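Local coordinates for putative low molecular weight protein-tyrosine-phosphatase slr0328 (Synechocystis sp., PDB 5O7B) that hydrolyses phosphotyrosine in proteins to tyrosine and phosphate as a low molecular weight tyrosine phosphatase, the Wzb enzyme of this cyanobacterium, at residues Leu16-Leu21 and Leu97-Asn103; Arg66-Lys72 and Phe146-Asp151. All blocks are in the same frame, centred on the assembly; numbering follows the deposited sequence.

In the fold
Contact 1 (16-21 with 97-103) and contact 2 (66-72 with 146-151) lie on opposite sides of the chain's centre, their centres about 17 Å apart and their nearest atoms about 7 Å apart. Their segments alternate along the chain. Helix 26-37 links them: F18 of contact 1 packs on A30 and M34, while M67 and I150 of contact 2 pack on A29. At its start sits R26, an active-site residue by similarity, with the side chains of M99 and V149 each about 4 Å from its own. Contact 1 itself holds the probable nucleophile C20. D137, the likely proton donor, has its side chain about 5 Å from that of L21 and about 7 Å from that of F146.

Contact 1: residues Leu16-Leu21 and Leu97-Asn103; sequences LLFVCL and LAMDGDN
Most striking is a loop that pairs in parallel with a strand through a single bridge, then runs straight into a capped helix. Strand 17-20 is extended (phi -103 to -128, psi 122 to 133; C20 psi -161), and L97-A98 run alongside it in the same direction, with V19 and A98 bridged (CA-CA 4.9 Å). Three hydrogen bonds set the register: L97 N to L17 O (2.8 Å), V19 N to L97 O (2.8 Å) and M99 N to V19 O (2.9 Å). At M99 the backbone turns away (-81/-37), and D100 becomes the N-cap of helix 101-104. D100 and N103 close a capping box: N103 N donates to D100 OD1 (2.8 Å), D100 N to N103 OD1 (3.0 Å). N103, chi1 m, also brings OD1 to 3.4 Å from C20 CA. Apolar contacts join F18 CE1 to L97 CD1 (3.6 Å), F18 CB to M99 CE (3.8 Å) and C20 CB to M99 CG (3.6 Å), M99 being m at chi1 and chi2. C20, the nucleophile by similarity, opens the C-X5-R phosphate-binding P-loop of the family at the end of this strand, and D100 OD2 makes a salt bridge with R26, the loop's arginine. F18 and C20 face helix 26-37, on A30, M34 and S27, while backbone bonds tie this strand to D50 and A52 of strand 50-53 and to T54 just after it.

Contact 2: residues Arg66-Lys72 and Phe146-Asp151; sequences RMTESLK and FEHVID
F146, K72 and M67 carry most of this interface, each giving up about 100 Å². F146, on helix 143-156, has chi1 near -77° and points its CA-to-CB bond at the end of helix 65-68; the M67 and F146 CA atoms are 6.3 Å apart, those of K72 and I150 7.5 Å. R66 covers one face of the ring by a CH-pi contact, with R66 CB 4.0 Å from the ring centroid of F146 and 18° off the normal, and R66 CZ is 3.6 Å from F146 CZ. R66 NE also makes a salt bridge with D64 OD1. M67 (chi1 t, chi2 p, chi3 p) makes a Met-aromatic contact, M67 SD at the edge of the F146 ring, 5.4 Å from its centroid. The methyl reaches along helix 143-156, M67 CE standing 3.7 Å from F146 CD2 and 3.6 Å from V149 CG1, while M67 SD meets I150 CD1 at 3.9 Å. Past T68 the helix ends, and the chain runs through an extended S70 and the cis L71-K72 peptide. K72, chi1 t and chi2 m, returns across the helix: K72 CG is 3.6 Å from E147 OE1, K72 CD is 3.3 Å from I150 CG2, and K72 NZ makes salt bridges to D151 OD1 (2.9 Å) and to E154. Apolar packing and salt bridge join helix 65-68 and the turn after it to helix 143-156, and V149 lies about 4 Å, side chain to side chain, from R26, active site by similarity. Both M67 and I150 rest on A29 of helix 26-37, while V149 meets V135 of the loop before helix 143-156.

Contact 1: residues Leu16-Leu21 and Leu97-Asn103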
loop_
_atom_site.group_PDB
_atom_site.type_symbol
_atom_site.label_atom_id
_atom_site.label_comp_id
_atom_site.label_asym_id
_atom_site.label_seq_id
_atom_site.Cartn_x
_atom_site.Cartn_y
_atom_site.Cartn_z
ATOM N N LEU A 16 -7.362 3.116 9.861
ATOM C CA LEU A 16 -6.102 3.349 9.167
ATOM C C LEU A 16 -6.332 3.389 7.660
ATOM O O LEU A 16 -7.020 2.523 7.110
ATOM C CB LEU A 16 -5.080 2.262 9.518
ATOM C CG LEU A 16 -5.040 1.723 10.956
ATOM C CD1 LEU A 16 -4.059 0.576 11.049
ATOM C CD2 LEU A 16 -4.680 2.805 11.967
ATOM N N LEU A 17 -5.746 4.380 6.991
ATOM C CA LEU A 17 -5.928 4.570 5.554
ATOM C C LEU A 17 -4.565 4.594 4.888
ATOM O O LEU A 17 -3.719 5.423 5.237
ATOM C CB LEU A 17 -6.694 5.863 5.259
ATOM C CG LEU A 17 -7.052 6.178 3.799
ATOM C CD1 LEU A 17 -8.247 5.369 3.352
ATOM C CD2 LEU A 17 -7.338 7.662 3.637
ATOM N N PHE A 18 -4.357 3.691 3.932
ATOM C CA PHE A 18 -3.111 3.622 3.179
ATOM C C PHE A 18 -3.324 4.226 1.797
ATOM O O PHE A 18 -4.320 3.921 1.136
ATOM C CB PHE A 18 -2.625 2.177 3.084
ATOM C CG PHE A 18 -2.424 1.519 4.428
ATOM C CD1 PHE A 18 -1.229 1.670 5.119
ATOM C CD2 PHE A 18 -3.430 0.762 5.003
ATOM C CE1 PHE A 18 -1.044 1.074 6.353
ATOM C CE2 PHE A 18 -3.248 0.157 6.244
ATOM C CZ PHE A 18 -2.056 0.313 6.913
ATOM N N VAL A 19 -2.402 5.096 1.365
ATOM C CA VAL A 19 -2.610 5.898 0.160
ATOM C C VAL A 19 -1.427 5.749 -0.786
ATOM O O VAL A 19 -0.270 5.916 -0.375
ATOM C CB VAL A 19 -2.836 7.389 0.488
ATOM C CG1 VAL A 19 -3.080 8.186 -0.789
ATOM C CG2 VAL A 19 -4.001 7.555 1.436
ATOM N N CYS A 20 -1.720 5.451 -2.048
ATOM C CA CYS A 20 -0.748 5.538 -3.134
ATOM C C CYS A 20 -1.348 6.441 -4.213
ATOM O O CYS A 20 -2.264 7.234 -3.964
ATOM C CB CYS A 20 -0.363 4.144 -3.642
ATOM S SG CYS A 20 -1.696 3.218 -4.427
ATOM N N LEU A 21 -0.825 6.343 -5.436
ATOM C CA LEU A 21 -1.254 7.242 -6.509
ATOM C C LEU A 21 -2.587 6.806 -7.110
ATOM O O LEU A 21 -3.593 7.514 -6.991
ATOM C CB LEU A 21 -0.177 7.328 -7.602
ATOM C CG LEU A 21 -0.512 8.169 -8.846
ATOM C CD1 LEU A 21 -0.846 9.606 -8.472
ATOM C CD2 LEU A 21 0.608 8.143 -9.871
ATOM N N LEU A 97 -1.370 6.764 5.868
ATOM C CA LEU A 97 -0.008 6.323 5.601
ATOM C C LEU A 97 0.252 6.342 4.085
ATOM O O LEU A 97 -0.423 5.657 3.313
ATOM C CB LEU A 97 0.222 4.937 6.237
ATOM C CG LEU A 97 -0.131 5.053 7.740
ATOM C CD1 LEU A 97 -1.261 4.135 8.239
ATOM C CD2 LEU A 97 1.073 4.973 8.680
ATOM N N ALA A 98 1.216 7.168 3.664
ATOM C CA ALA A 98 1.515 7.382 2.255
ATOM C C ALA A 98 2.587 6.419 1.770
ATOM O O ALA A 98 3.523 6.087 2.500
ATOM C CB ALA A 98 1.971 8.819 2.010
ATOM N N MET A 99 2.455 5.991 0.511
ATOM C CA MET A 99 3.349 4.959 -0.014
ATOM C C MET A 99 4.685 5.536 -0.463
ATOM O O MET A 99 5.723 4.882 -0.295
ATOM C CB MET A 99 2.687 4.207 -1.168
ATOM C CG MET A 99 1.547 3.274 -0.775
ATOM S SD MET A 99 1.895 2.127 0.566
ATOM C CE MET A 99 0.876 2.828 1.861
ATOM N N ASP A 100 4.685 6.745 -1.042
ATOM C CA ASP A 100 5.923 7.417 -1.430
ATOM C C ASP A 100 5.838 8.905 -1.095
ATOM O O ASP A 100 4.825 9.399 -0.590
ATOM C CB ASP A 100 6.255 7.188 -2.915
ATOM C CG ASP A 100 5.273 7.859 -3.873
ATOM O OD1 ASP A 100 4.615 8.863 -3.520
ATOM O OD2 ASP A 100 5.162 7.361 -5.015
ATOM N N GLY A 101 6.921 9.620 -1.411
ATOM C CA GLY A 101 7.004 11.036 -1.074
ATOM C C GLY A 101 5.970 11.883 -1.791
ATOM O O GLY A 101 5.403 12.810 -1.208
ATOM N N ASP A 102 5.713 11.580 -3.069
ATOM C CA ASP A 102 4.704 12.331 -3.808
ATOM C C ASP A 102 3.327 12.172 -3.174
ATOM O O ASP A 102 2.569 13.146 -3.081
ATOM C CB ASP A 102 4.682 11.892 -5.269
ATOM C CG ASP A 102 5.996 12.140 -5.965
ATOM O OD1 ASP A 102 6.750 13.037 -5.520
ATOM O OD2 ASP A 102 6.277 11.432 -6.953
ATOM N N ASN A 103 2.986 10.958 -2.723
ATOM C CA ASN A 103 1.698 10.769 -2.058
ATOM C C ASN A 103 1.634 11.574 -0.778
ATOM O O ASN A 103 0.573 12.088 -0.418
ATOM C CB ASN A 103 1.441 9.299 -1.723
ATOM C CG ASN A 103 1.697 8.368 -2.879
ATOM O OD1 ASN A 103 2.186 7.261 -2.678
ATOM N ND2 ASN A 103 1.341 8.792 -4.090
#

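Contact 2: residues Arg66-Lys72 and Phe146-Asp151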
loop_
_atom_site.group_PDB
_atom_site.type_symbol
_atom_site.label_atom_id
_atom_site.label_comp_id
_atom_site.label_asym_id
_atom_site.label_seq_id
_atom_site.Cartn_x
_atom_site.Cartn_y
_atom_site.Cartn_z
ATOM N N ARG A 66 -1.323 -8.255 -11.638
ATOM C CA ARG A 66 -0.038 -8.789 -11.210
ATOM C C ARG A 66 0.098 -8.757 -9.696
ATOM O O ARG A 66 0.675 -9.675 -9.105
ATOM C CB ARG A 66 1.099 -8.005 -11.866
ATOM C CG ARG A 66 1.136 -8.127 -13.372
ATOM C CD ARG A 66 2.076 -7.113 -13.985
ATOM N NE ARG A 66 1.525 -5.762 -13.920
ATOM C CZ ARG A 66 2.205 -4.660 -14.219
ATOM N NH1 ARG A 66 3.472 -4.737 -14.611
ATOM N NH2 ARG A 66 1.617 -3.477 -14.120
ATOM N N MET A 67 -0.419 -7.708 -9.051
ATOM C CA MET A 67 -0.260 -7.589 -7.605
ATOM C C MET A 67 -1.158 -8.574 -6.866
ATOM O O MET A 67 -0.779 -9.088 -5.811
ATOM C CB MET A 67 -0.542 -6.156 -7.155
ATOM C CG MET A 67 -0.451 -5.941 -5.643
ATOM S SD MET A 67 1.157 -6.344 -4.901
ATOM C CE MET A 67 2.017 -4.797 -5.144
ATOM N N THR A 68 -2.353 -8.849 -7.397
ATOM C CA THR A 68 -3.183 -9.888 -6.792
ATOM C C THR A 68 -2.516 -11.251 -6.919
ATOM O O THR A 68 -2.547 -12.052 -5.980
ATOM C CB THR A 68 -4.579 -9.915 -7.420
ATOM O OG1 THR A 68 -4.483 -10.311 -8.795
ATOM C CG2 THR A 68 -5.261 -8.557 -7.321
ATOM N N GLU A 69 -1.885 -11.518 -8.064
ATOM C CA GLU A 69 -1.125 -12.750 -8.274
ATOM C C GLU A 69 0.089 -12.776 -7.354
ATOM O O GLU A 69 1.023 -11.992 -7.545
ATOM C CB GLU A 69 -0.684 -12.856 -9.734
ATOM C CG GLU A 69 0.083 -14.145 -10.069
ATOM C CD GLU A 69 0.833 -14.078 -11.385
ATOM O OE1 GLU A 69 1.768 -14.889 -11.602
ATOM O OE2 GLU A 69 0.491 -13.207 -12.212
ATOM N N SER A 70 0.080 -13.674 -6.362
ATOM C CA SER A 70 1.277 -13.980 -5.568
ATOM C C SER A 70 0.944 -14.938 -4.424
ATOM O O SER A 70 -0.192 -15.407 -4.305
ATOM C CB SER A 70 1.956 -12.710 -5.009
ATOM O OG SER A 70 1.397 -12.280 -3.792
ATOM N N LEU A 71 1.926 -15.250 -3.580
ATOM C CA LEU A 71 1.630 -16.094 -2.430
ATOM C C LEU A 71 0.925 -15.285 -1.334
ATOM O O LEU A 71 -0.156 -15.682 -0.880
ATOM C CB LEU A 71 2.909 -16.798 -1.952
ATOM C CG LEU A 71 2.870 -18.143 -1.230
ATOM C CD1 LEU A 71 4.287 -18.686 -1.124
ATOM C CD2 LEU A 71 2.237 -18.030 0.152
ATOM N N LYS A 72 1.499 -14.169 -0.867
ATOM C CA LYS A 72 2.923 -13.891 -0.843
ATOM C C LYS A 72 3.312 -14.260 0.578
ATOM O O LYS A 72 2.437 -14.366 1.445
ATOM C CB LYS A 72 3.263 -12.441 -1.164
ATOM C CG LYS A 72 4.767 -12.154 -1.249
ATOM C CD LYS A 72 5.444 -12.179 0.135
ATOM C CE LYS A 72 6.922 -11.778 0.075
ATOM N NZ LYS A 72 7.246 -11.007 1.316
ATOM N N PHE A 146 7.106 -6.282 -7.743
ATOM C CA PHE A 146 5.895 -6.494 -6.959
ATOM C C PHE A 146 6.205 -7.207 -5.650
ATOM O O PHE A 146 5.618 -6.889 -4.611
ATOM C CB PHE A 146 4.870 -7.271 -7.779
ATOM C CG PHE A 146 4.158 -6.424 -8.797
ATOM C CD1 PHE A 146 4.743 -6.154 -10.027
ATOM C CD2 PHE A 146 2.916 -5.875 -8.514
ATOM C CE1 PHE A 146 4.095 -5.362 -10.962
ATOM C CE2 PHE A 146 2.266 -5.081 -9.439
ATOM C CZ PHE A 146 2.855 -4.825 -10.666
ATOM N N GLU A 147 7.130 -8.170 -5.681
ATOM C CA GLU A 147 7.516 -8.844 -4.449
ATOM C C GLU A 147 8.243 -7.889 -3.513
ATOM O O GLU A 147 8.070 -7.970 -2.291
ATOM C CB GLU A 147 8.383 -10.074 -4.750
ATOM C CG GLU A 147 7.861 -10.972 -5.853
ATOM C CD GLU A 147 7.225 -12.228 -5.333
ATOM O OE1 GLU A 147 7.002 -12.325 -4.119
ATOM O OE2 GLU A 147 6.939 -13.130 -6.140
ATOM N N HIS A 148 9.044 -6.964 -4.064
ATOM C CA HIS A 148 9.720 -5.984 -3.215
ATOM C C HIS A 148 8.719 -5.109 -2.483
ATOM O O HIS A 148 8.910 -4.802 -1.303
ATOM C CB HIS A 148 10.684 -5.106 -4.020
ATOM C CG HIS A 148 11.768 -4.483 -3.182
ATOM N ND1 HIS A 148 11.907 -3.121 -3.030
ATOM C CD2 HIS A 148 12.755 -5.041 -2.439
ATOM C CE1 HIS A 148 12.936 -2.865 -2.237
ATOM N NE2 HIS A 148 13.470 -4.013 -1.865
ATOM N N VAL A 149 7.657 -4.681 -3.170
ATOM C CA VAL A 149 6.589 -3.941 -2.498
ATOM C C VAL A 149 6.087 -4.727 -1.293
ATOM O O VAL A 149 5.965 -4.192 -0.185
ATOM C CB VAL A 149 5.449 -3.622 -3.483
ATOM C CG1 VAL A 149 4.213 -3.158 -2.738
ATOM C CG2 VAL A 149 5.891 -2.572 -4.499
ATOM N N ILE A 150 5.829 -6.020 -1.485
ATOM C CA ILE A 150 5.338 -6.846 -0.384
ATOM C C ILE A 150 6.384 -6.957 0.719
ATOM O O ILE A 150 6.059 -6.870 1.910
ATOM C CB ILE A 150 4.907 -8.230 -0.907
ATOM C CG1 ILE A 150 3.877 -8.071 -2.032
ATOM C CG2 ILE A 150 4.384 -9.104 0.231
ATOM C CD1 ILE A 150 2.450 -7.865 -1.540
ATOM N N ASP A 151 7.652 -7.146 0.340
ATOM C CA ASP A 151 8.740 -7.202 1.314
ATOM C C ASP A 151 8.772 -5.962 2.197
ATOM O O ASP A 151 8.987 -6.056 3.413
ATOM C CB ASP A 151 10.079 -7.347 0.592
ATOM C CG ASP A 151 10.180 -8.619 -0.211
ATOM O OD1 ASP A 151 9.398 -9.551 0.055
ATOM O OD2 ASP A 151 11.046 -8.680 -1.110
#